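Local coordinates for protein peroxide stress regulator PerR, FUR family (Streptococcus pyogenes, PDB 4LMY) that probably senses peroxide stress through bound metal and, as a zinc-containing dimeric repressor of the FUR family, binds DNA to regulate the stress-response genes, at residues A9-A12 / Y13-V16; S46-K49 / I50-L54. All coordinates share one frame; numbering follows the deposited sequence.

Interaction 1. Residues A9-A12 / Y13-V16; sequences ALDA and YENV
A chi1 of 61° sets D11 CG between its backbone N and carbonyl carbon, turned back over the first turn of helix 12-22, where OD2 meets the backbone N of E14. This is an N-cap: OD2 accepts from E14 N at 2.8 Å, the N-H pointing almost straight at the oxygen (167°) and meeting it nearly along its C-O axis. Aspartate suits the place because its short, negatively charged side chain can take up an amide that the first helical turn leaves without a carbonyl, and its charge probably interacts favourably with the helix dipole. The same OD2 also lies 3.3 Å from E14 CG, so the methylene part of the glutamate packs against the cap, while its bent chain keeps OE2 5.1 Å from D11 OD2, which probably eases repulsion between the two acids. L10 crosses E14 at about a right angle and sets CD2 4.1 Å from E14 CB, an apolar contact beside the first turn that suits leucine. The helix then runs on through N15 N to D11 O and V16 N to A12 O. Buried N15, one turn on from D11, is a ligand of the zinc ion shared with H4, H6, H19, H97 and H99. On the last residue, V16 CG2 rests 3.3 Å from A12 O.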
ATOM      1  N   ALA B   9      -7.436   3.878 -14.041  1.00 24.68           N
ATOM      2  CA  ALA B   9      -7.114   4.096 -12.638  1.00 22.56           C
ATOM      3  C   ALA B   9      -8.184   4.964 -11.993  1.00 24.46           C
ATOM      4  O   ALA B   9      -8.649   5.934 -12.589  1.00 26.17           O
ATOM      5  CB  ALA B   9      -5.753   4.748 -12.503  1.00 25.91           C
ATOM      6  N   LEU B  10      -8.572   4.598 -10.776  1.00 24.59           N
ATOM      7  CA  LEU B  10      -9.569   5.337 -10.012  1.00 25.47           C
ATOM      8  C   LEU B  10      -9.188   5.294  -8.539  1.00 21.38           C
ATOM      9  O   LEU B  10      -8.925   4.219  -8.003  1.00 22.35           O
ATOM     10  CB  LEU B  10     -10.950   4.699 -10.185  1.00 27.43           C
ATOM     11  CG  LEU B  10     -11.551   4.565 -11.586  1.00 26.80           C
ATOM     12  CD1 LEU B  10     -12.773   3.653 -11.555  1.00 27.27           C
ATOM     13  CD2 LEU B  10     -11.909   5.928 -12.157  1.00 28.13           C
ATOM     14  N   ASP B  11      -9.156   6.443  -7.873  1.00 19.80           N
ATOM     15  CA  ASP B  11      -8.944   6.421  -6.426  1.00 19.19           C
ATOM     16  C   ASP B  11     -10.209   5.931  -5.726  1.00 22.91           C
ATOM     17  O   ASP B  11     -11.190   5.592  -6.391  1.00 24.76           O
ATOM     18  CB  ASP B  11      -8.461   7.774  -5.876  1.00 21.43           C
ATOM     19  CG  ASP B  11      -9.448   8.908  -6.110  1.00 24.80           C
ATOM     20  OD1 ASP B  11      -9.031  10.076  -5.946  1.00 30.56           O
ATOM     21  OD2 ASP B  11     -10.621   8.656  -6.454  1.00 25.91           O
ATOM     22  N   ALA B  12     -10.189   5.891  -4.397  1.00 20.71           N
ATOM     23  CA  ALA B  12     -11.334   5.387  -3.640  1.00 21.59           C
ATOM     24  C   ALA B  12     -12.616   6.152  -3.959  1.00 24.66           C
ATOM     25  O   ALA B  12     -13.658   5.546  -4.198  1.00 21.84           O
ATOM     26  CB  ALA B  12     -11.048   5.422  -2.145  1.00 21.56           C
ATOM     27  N   TYR B  13     -12.524   7.479  -3.977  1.00 22.57           N
ATOM     28  CA  TYR B  13     -13.673   8.342  -4.242  1.00 21.72           C
ATOM     29  C   TYR B  13     -14.245   8.125  -5.637  1.00 24.32           C
ATOM     30  O   TYR B  13     -15.438   7.847  -5.793  1.00 23.57           O
ATOM     31  CB  TYR B  13     -13.289   9.812  -4.035  1.00 26.25           C
ATOM     32  CG  TYR B  13     -14.369  10.807  -4.401  1.00 22.29           C
ATOM     33  CD1 TYR B  13     -14.375  11.425  -5.645  1.00 24.59           C
ATOM     34  CD2 TYR B  13     -15.374  11.139  -3.501  1.00 22.91           C
ATOM     35  CE1 TYR B  13     -15.354  12.337  -5.989  1.00 25.46           C
ATOM     36  CE2 TYR B  13     -16.358  12.054  -3.835  1.00 22.80           C
ATOM     37  CZ  TYR B  13     -16.342  12.650  -5.079  1.00 26.57           C
ATOM     38  OH  TYR B  13     -17.319  13.559  -5.418  1.00 27.62           O
ATOM     39  N   GLU B  14     -13.390   8.241  -6.647  1.00 20.73           N
ATOM     40  CA  GLU B  14     -13.819   8.064  -8.029  1.00 22.90           C
ATOM     41  C   GLU B  14     -14.315   6.645  -8.295  1.00 20.77           C
ATOM     42  O   GLU B  14     -15.164   6.431  -9.162  1.00 24.60           O
ATOM     43  CB  GLU B  14     -12.701   8.438  -9.007  1.00 21.53           C
ATOM     44  CG  GLU B  14     -12.316   9.913  -8.987  1.00 22.14           C
ATOM     45  CD  GLU B  14     -13.447  10.834  -9.426  1.00 34.26           C
ATOM     46  OE1 GLU B  14     -14.400  10.360 -10.081  1.00 36.72           O
ATOM     47  OE2 GLU B  14     -13.374  12.043  -9.121  1.00 36.27           O
ATOM     48  N   ASN B  15     -13.783   5.674  -7.556  1.00 21.50           N
ATOM     49  CA  ASN B  15     -14.250   4.300  -7.699  1.00 20.36           C
ATOM     50  C   ASN B  15     -15.693   4.140  -7.247  1.00 22.54           C
ATOM     51  O   ASN B  15     -16.493   3.503  -7.930  1.00 23.88           O
ATOM     52  CB  ASN B  15     -13.358   3.321  -6.938  1.00 21.51           C
ATOM     53  CG  ASN B  15     -13.892   1.904  -6.984  1.00 24.36           C
ATOM     54  OD1 ASN B  15     -14.461   1.410  -6.011  1.00 28.05           O
ATOM     55  ND2 ASN B  15     -13.727   1.250  -8.124  1.00 19.70           N
ATOM     56  N   VAL B  16     -16.019   4.718  -6.094  1.00 22.41           N
ATOM     57  CA  VAL B  16     -17.383   4.651  -5.576  1.00 22.19           C
ATOM     58  C   VAL B  16     -18.365   5.224  -6.591  1.00 23.84           C
ATOM     59  O   VAL B  16     -19.383   4.604  -6.904  1.00 25.60           O
ATOM     60  CB  VAL B  16     -17.528   5.404  -4.243  1.00 23.79           C
ATOM     61  CG1 VAL B  16     -18.984   5.423  -3.803  1.00 25.65           C
ATOM     62  CG2 VAL B  16     -16.664   4.758  -3.183  1.00 22.21           C
TER

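Interaction 2. Residues S46-K49 / I50-L54; sequences SADK and IYRDL
I50 lays CG1 3.2 Å from S46 O, the carbonyl that also receives its backbone N-H; S46 is the N-cap of helix 47-54, its OG accepting from K49 N. The helix probably belongs to the N-terminal winged-helix DNA-binding domain, as in FUR-family regulators, and branched, apolar I50 suits its buried place there against Y37 and M38 of helix 29-40 and V66 and L70 of helix 63-75. Y51 has a ring that can turn an edge to D48 OD1 and still touch V66. R52 bends at chi3 (-78°), which brings NE to D48 OD2 at 2.6 Å in a salt bridge. OD2 lies in the guanidinium plane, the carboxylate plane being turned 54° from it. D53 receives K49, whose chain bends at chi2 and chi4 to place NZ 2.8 Å from OD2 on its syn side, with a weak second bond to OD1; Y37 OH also hydrogen-bonds to OD2. Arginine and lysine suit these places because their long chains span one helical turn to an acid. Each acid probably offsets the mutual repulsion of K49 and R52, whose NZ and NH1 lie 4.5 Å apart.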
ATOM      1  N   SER B  46     -20.546   7.286  14.058  1.00 30.85           N
ATOM      2  CA  SER B  46     -21.939   6.876  14.085  1.00 30.44           C
ATOM      3  C   SER B  46     -22.700   7.700  13.055  1.00 31.59           C
ATOM      4  O   SER B  46     -22.159   8.652  12.492  1.00 29.26           O
ATOM      5  CB  SER B  46     -22.529   7.125  15.469  1.00 31.92           C
ATOM      6  OG  SER B  46     -22.533   8.511  15.758  1.00 29.82           O
ATOM      7  N   ALA B  47     -23.955   7.338  12.814  1.00 28.24           N
ATOM      8  CA  ALA B  47     -24.798   8.102  11.904  1.00 25.31           C
ATOM      9  C   ALA B  47     -24.991   9.521  12.423  1.00 25.80           C
ATOM     10  O   ALA B  47     -25.030  10.475  11.645  1.00 28.03           O
ATOM     11  CB  ALA B  47     -26.142   7.416  11.722  1.00 25.52           C
ATOM     12  N   ASP B  48     -25.107   9.656  13.743  1.00 29.25           N
ATOM     13  CA  ASP B  48     -25.292  10.963  14.365  1.00 28.85           C
ATOM     14  C   ASP B  48     -24.069  11.852  14.174  1.00 30.21           C
ATOM     15  O   ASP B  48     -24.201  13.045  13.905  1.00 30.41           O
ATOM     16  CB  ASP B  48     -25.599  10.824  15.857  1.00 34.38           C
ATOM     17  CG  ASP B  48     -25.965  12.149  16.501  1.00 36.06           C
ATOM     18  OD1 ASP B  48     -27.019  12.714  16.140  1.00 46.53           O
ATOM     19  OD2 ASP B  48     -25.204  12.624  17.369  1.00 41.15           O
ATOM     20  N   LYS B  49     -22.884  11.264  14.317  1.00 30.42           N
ATOM     21  CA  LYS B  49     -21.633  11.998  14.150  1.00 34.23           C
ATOM     22  C   LYS B  49     -21.506  12.552  12.737  1.00 29.39           C
ATOM     23  O   LYS B  49     -21.180  13.724  12.550  1.00 34.28           O
ATOM     24  CB  LYS B  49     -20.429  11.107  14.462  1.00 36.19           C
ATOM     25  CG  LYS B  49     -19.089  11.768  14.163  1.00 32.81           C
ATOM     26  CD  LYS B  49     -18.325  12.093  15.432  1.00 42.42           C
ATOM     27  CE  LYS B  49     -17.080  12.915  15.134  1.00 45.09           C
ATOM     28  NZ  LYS B  49     -17.357  14.379  15.104  1.00 43.31           N
ATOM     29  N   ILE B  50     -21.764  11.700  11.748  1.00 27.22           N
ATOM     30  CA  ILE B  50     -21.763  12.118  10.351  1.00 27.79           C
ATOM     31  C   ILE B  50     -22.736  13.274  10.159  1.00 27.36           C
ATOM     32  O   ILE B  50     -22.393  14.302   9.573  1.00 27.23           O
ATOM     33  CB  ILE B  50     -22.183  10.965   9.420  1.00 24.70           C
ATOM     34  CG1 ILE B  50     -21.248   9.764   9.581  1.00 27.04           C
ATOM     35  CG2 ILE B  50     -22.221  11.437   7.975  1.00 24.54           C
ATOM     36  CD1 ILE B  50     -21.721   8.520   8.855  1.00 29.71           C
ATOM     37  N   TYR B  51     -23.948  13.093  10.672  1.00 27.43           N
ATOM     38  CA  TYR B  51     -24.992  14.103  10.590  1.00 25.98           C
ATOM     39  C   TYR B  51     -24.552  15.431  11.202  1.00 29.51           C
ATOM     40  O   TYR B  51     -24.710  16.484  10.589  1.00 29.14           O
ATOM     41  CB  TYR B  51     -26.265  13.588  11.269  1.00 27.98           C
ATOM     42  CG  TYR B  51     -27.326  14.640  11.493  1.00 28.35           C
ATOM     43  CD1 TYR B  51     -27.876  15.341  10.430  1.00 30.52           C
ATOM     44  CD2 TYR B  51     -27.789  14.921  12.773  1.00 36.94           C
ATOM     45  CE1 TYR B  51     -28.846  16.304  10.633  1.00 32.12           C
ATOM     46  CE2 TYR B  51     -28.760  15.879  12.986  1.00 38.44           C
ATOM     47  CZ  TYR B  51     -29.286  16.567  11.912  1.00 38.10           C
ATOM     48  OH  TYR B  51     -30.253  17.523  12.117  1.00 46.60           O
ATOM     49  N   ARG B  52     -23.991  15.376  12.406  1.00 31.25           N
ATOM     50  CA  ARG B  52     -23.563  16.587  13.104  1.00 36.51           C
ATOM     51  C   ARG B  52     -22.407  17.304  12.408  1.00 37.57           C
ATOM     52  O   ARG B  52     -22.356  18.535  12.388  1.00 41.49           O
ATOM     53  CB  ARG B  52     -23.196  16.279  14.560  1.00 35.99           C
ATOM     54  CG  ARG B  52     -24.397  16.080  15.474  1.00 43.18           C
ATOM     55  CD  ARG B  52     -23.985  15.938  16.935  1.00 49.56           C
ATOM     56  NE  ARG B  52     -23.456  14.611  17.244  1.00 54.49           N
ATOM     57  CZ  ARG B  52     -22.162  14.318  17.328  1.00 53.95           C
ATOM     58  NH1 ARG B  52     -21.251  15.261  17.128  1.00 53.99           N
ATOM     59  NH2 ARG B  52     -21.780  13.082  17.615  1.00 57.52           N
ATOM     60  N   ASP B  53     -21.484  16.536  11.835  1.00 36.57           N
ATOM     61  CA  ASP B  53     -20.305  17.114  11.193  1.00 31.02           C
ATOM     62  C   ASP B  53     -20.610  17.770   9.849  1.00 37.48           C
ATOM     63  O   ASP B  53     -19.975  18.756   9.477  1.00 35.40           O
ATOM     64  CB  ASP B  53     -19.207  16.061  11.022  1.00 36.68           C
ATOM     65  CG  ASP B  53     -18.488  15.753  12.317  1.00 37.21           C
ATOM     66  OD1 ASP B  53     -18.674  16.508  13.296  1.00 43.50           O
ATOM     67  OD2 ASP B  53     -17.729  14.763  12.357  1.00 35.48           O
ATOM     68  N   LEU B  54     -21.577  17.221   9.122  1.00 28.71           N
ATOM     69  CA  LEU B  54     -21.912  17.739   7.797  1.00 27.19           C
ATOM     70  C   LEU B  54     -23.038  18.770   7.833  1.00 30.11           C
ATOM     71  O   LEU B  54     -23.238  19.511   6.870  1.00 31.55           O
ATOM     72  CB  LEU B  54     -22.270  16.592   6.848  1.00 26.61           C
ATOM     73  CG  LEU B  54     -21.103  15.695   6.435  1.00 30.81           C
ATOM     74  CD1 LEU B  54     -21.597  14.501   5.637  1.00 32.59           C
ATOM     75  CD2 LEU B  54     -20.097  16.496   5.626  1.00 33.37           C
TER

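From the N terminus, the chain first meets interaction 1, where the loop before helix 12-22 turns into that helix; interaction 2 comes later, at the start and along the length of helix 47-54. Neither closes a long loop, since each joins adjoining residues, and the two lie in series without nesting or crossing. The centres of interactions 1 and 2 are about 23 Å apart. Helix 29-40 connects them through the fold: both pack on interleaved residues of it, K32, I35, S36 and I39 for one and I34, Y37 and M38 for the other. Interaction 1 also leans on strands 91-94 and 98-104, near the zinc site of N15, H97 and H99, whereas interaction 2 belongs to a helix bundled with 29-40 and 63-75.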